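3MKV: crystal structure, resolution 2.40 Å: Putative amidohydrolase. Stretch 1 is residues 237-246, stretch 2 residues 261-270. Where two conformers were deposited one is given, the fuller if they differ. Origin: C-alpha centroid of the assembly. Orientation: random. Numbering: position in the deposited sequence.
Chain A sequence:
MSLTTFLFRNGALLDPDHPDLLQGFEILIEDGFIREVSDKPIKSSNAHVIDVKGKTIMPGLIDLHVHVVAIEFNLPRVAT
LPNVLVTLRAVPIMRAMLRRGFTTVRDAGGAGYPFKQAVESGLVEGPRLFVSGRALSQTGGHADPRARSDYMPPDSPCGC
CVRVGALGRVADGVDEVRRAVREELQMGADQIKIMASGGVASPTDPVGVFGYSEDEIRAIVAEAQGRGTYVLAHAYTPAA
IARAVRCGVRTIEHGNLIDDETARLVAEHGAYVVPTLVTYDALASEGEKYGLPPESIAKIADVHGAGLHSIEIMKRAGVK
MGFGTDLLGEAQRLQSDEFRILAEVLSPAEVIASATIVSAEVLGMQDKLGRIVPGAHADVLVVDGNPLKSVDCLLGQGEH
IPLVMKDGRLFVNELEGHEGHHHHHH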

# COMPACT_ATOMS: atom_id res chain seq x y z
N THR A 237 38.43 10.15 7.14
CA THR A 237 39.68 9.50 6.69
C THR A 237 40.15 9.88 5.29
O THR A 237 39.36 10.28 4.43
N PRO A 238 41.45 9.73 5.04
CA PRO A 238 41.98 10.04 3.71
C PRO A 238 41.17 9.37 2.60
O PRO A 238 40.74 10.04 1.67
N ALA A 239 40.96 8.07 2.70
CA ALA A 239 40.19 7.34 1.69
C ALA A 239 38.82 7.98 1.43
O ALA A 239 38.43 8.17 0.28
N ALA A 240 38.10 8.30 2.50
CA ALA A 240 36.76 8.88 2.39
C ALA A 240 36.79 10.34 1.91
O ALA A 240 35.99 10.76 1.07
N ILE A 241 37.73 11.11 2.44
CA ILE A 241 37.94 12.46 1.95
C ILE A 241 38.28 12.47 0.46
O ILE A 241 37.70 13.22 -0.32
N ALA A 242 39.22 11.62 0.07
CA ALA A 242 39.70 11.58 -1.31
C ALA A 242 38.60 11.24 -2.34
O ALA A 242 38.52 11.88 -3.39
N ARG A 243 37.78 10.24 -2.04
CA ARG A 243 36.77 9.79 -3.01
C ARG A 243 35.68 10.84 -3.19
O ARG A 243 35.20 11.09 -4.30
N ALA A 244 35.30 11.45 -2.08
CA ALA A 244 34.33 12.53 -2.07
C ALA A 244 34.78 13.66 -2.98
O ALA A 244 34.00 14.17 -3.79
N VAL A 245 36.03 14.06 -2.86
CA VAL A 245 36.56 15.13 -3.68
C VAL A 245 36.65 14.77 -5.17
O VAL A 245 36.41 15.62 -6.03
N ARG A 246 36.99 13.52 -5.47
CA ARG A 246 37.08 13.06 -6.86
C ARG A 246 35.69 12.97 -7.47
O ARG A 246 35.54 12.96 -8.68
N GLU A 261 49.07 13.68 1.90
CA GLU A 261 48.77 13.33 0.52
C GLU A 261 47.35 13.74 0.11
O GLU A 261 47.13 14.21 -1.01
N THR A 262 46.39 13.54 1.01
CA THR A 262 45.01 13.91 0.74
C THR A 262 44.85 15.42 0.87
O THR A 262 44.11 16.04 0.10
N ALA A 263 45.55 16.00 1.83
CA ALA A 263 45.54 17.45 2.00
C ALA A 263 45.92 18.09 0.68
O ALA A 263 45.31 19.07 0.26
N ARG A 264 46.93 17.52 0.04
CA ARG A 264 47.41 18.02 -1.24
C ARG A 264 46.32 17.95 -2.30
O ARG A 264 46.10 18.91 -3.03
N LEU A 265 45.64 16.82 -2.37
CA LEU A 265 44.61 16.58 -3.39
C LEU A 265 43.45 17.56 -3.26
O LEU A 265 42.94 18.08 -4.26
N VAL A 266 43.02 17.81 -2.03
CA VAL A 266 42.04 18.86 -1.75
C VAL A 266 42.49 20.23 -2.27
O VAL A 266 41.75 20.91 -2.99
N ALA A 267 43.71 20.62 -1.91
CA ALA A 267 44.28 21.89 -2.35
C ALA A 267 44.24 22.01 -3.86
O ALA A 267 43.86 23.03 -4.42
N GLU A 268 44.65 20.93 -4.53
CA GLU A 268 44.78 20.91 -5.97
C GLU A 268 43.43 20.96 -6.67
O GLU A 268 43.33 21.46 -7.78
N HIS A 269 42.40 20.44 -6.02
CA HIS A 269 41.06 20.44 -6.59
C HIS A 269 40.32 21.75 -6.34
O HIS A 269 39.30 22.01 -6.95
N GLY A 270 40.84 22.56 -5.43
CA GLY A 270 40.22 23.83 -5.12
C GLY A 270 39.10 23.66 -4.11
O GLY A 270 38.29 24.58 -3.91

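Helices 238-246 and 261-269 run nearly parallel, 17° apart, with axes 9.7 Å apart at closest approach, and their contact is largely apolar, without a hydrogen bond across it. The helices come close at Pro-238 and Thr-262, whose CA atoms lie 5.7 Å apart. Thr-262 (chi1 m) points toward the first helix and fits among three residues: its OG1 lies 3.2 Å from Pro-238 CB, while its CG2 sits 3.5 Å from Ile-241 CG2 and 4.0 Å from Ala-242 N, so the methyl reaches the backbone of that helix. OG1 is hydrogen-bonded to a residue flanking the stretches. Ile-241 (m, t) also sets its CG2 4.1 Å from Val-266 CG2. Leu-265 (t, p) points toward the first helix and packs its CD2 against Ala-242 CB, 4.0 Å away. One turn on, Val-245 (t) points toward the second helix and spans two neighbours: CG2 meets Val-266 CG2 at 4.3 Å, and CG1 rests over one face of the His-269 ring, 3.5 Å from His-269 CG, in a CH-pi contact. His-269 (m) is steadied by a bond from its ND1 to Leu-265 O, 3.0 Å, one turn back. Ala-239, Ala-240 and Arg-243 point away from the second helix; the Arg-243 guanidinium is hydrogen-bonded elsewhere in the structure.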

# COMPACT_ATOMS: atom_id res chain seq x y z
CB THR A 237 39.56 7.97 6.73
OG1 THR A 237 38.58 7.54 5.78
CG2 THR A 237 39.17 7.48 8.12
CB PRO A 238 43.41 9.49 3.76
CG PRO A 238 43.79 9.57 5.24
CD PRO A 238 42.50 9.28 5.98
CB ALA A 239 40.03 5.89 2.11
CB ALA A 240 36.04 8.77 3.72
CB ILE A 241 39.06 13.13 2.72
CG1 ILE A 241 38.67 13.27 4.19
CG2 ILE A 241 39.40 14.46 2.07
CD1 ILE A 241 39.79 13.76 5.10
CB ALA A 242 40.87 10.59 -1.43
CB ARG A 243 36.17 8.44 -2.61
CG ARG A 243 35.71 8.38 -1.17
CD ARG A 243 35.49 6.94 -0.72
NE ARG A 243 34.60 6.21 -1.63
CZ ARG A 243 33.28 6.09 -1.47
NH1 ARG A 243 32.66 6.66 -0.44
NH2 ARG A 243 32.59 5.40 -2.36
CB ALA A 244 34.14 13.05 -0.64
CB VAL A 245 37.91 15.63 -3.16
CG1 VAL A 245 38.62 16.46 -4.21
CG2 VAL A 245 37.69 16.45 -1.90
CB ARG A 246 37.74 11.68 -6.93
CG ARG A 246 39.24 11.69 -6.78
CD ARG A 246 39.81 10.29 -6.98
NE ARG A 246 39.92 9.53 -5.74
CZ ARG A 246 39.11 8.53 -5.38
NH1 ARG A 246 39.30 7.91 -4.22
NH2 ARG A 246 38.12 8.15 -6.19
CB GLU A 261 48.98 11.83 0.30
CG GLU A 261 48.69 11.39 -1.12
CD GLU A 261 48.54 9.88 -1.26
OE1 GLU A 261 47.64 9.44 -2.00
OE2 GLU A 261 49.33 9.14 -0.62
CB THR A 262 44.04 13.21 1.70
OG1 THR A 262 44.32 11.81 1.72
CG2 THR A 262 42.60 13.42 1.26
CB ALA A 263 46.51 17.88 3.09
CB ARG A 264 48.65 17.25 -1.70
CG ARG A 264 49.97 17.78 -1.13
CD ARG A 264 51.18 17.36 -1.99
NE ARG A 264 51.41 15.92 -1.97
CZ ARG A 264 51.86 15.25 -0.91
NH1 ARG A 264 52.13 15.88 0.22
NH2 ARG A 264 52.02 13.93 -0.98
CB LEU A 265 44.11 15.15 -3.29
CG LEU A 265 43.00 14.76 -4.27
CD1 LEU A 265 43.59 14.39 -5.63
CD2 LEU A 265 42.20 13.60 -3.70
CB VAL A 266 41.79 18.99 -0.23
CG1 VAL A 266 40.96 20.22 0.07
CG2 VAL A 266 41.12 17.73 0.29
CB ALA A 267 45.70 22.03 -1.86
CB GLU A 268 45.52 19.65 -6.41
CG GLU A 268 45.55 19.45 -7.90
CD GLU A 268 45.55 17.99 -8.29
OE1 GLU A 268 45.93 17.15 -7.44
OE2 GLU A 268 45.16 17.68 -9.44
CB HIS A 269 40.23 19.29 -6.03
CG HIS A 269 40.34 18.02 -6.82
ND1 HIS A 269 41.41 17.17 -6.71
CD2 HIS A 269 39.49 17.47 -7.72
CE1 HIS A 269 41.22 16.14 -7.52
NE2 HIS A 269 40.07 16.29 -8.14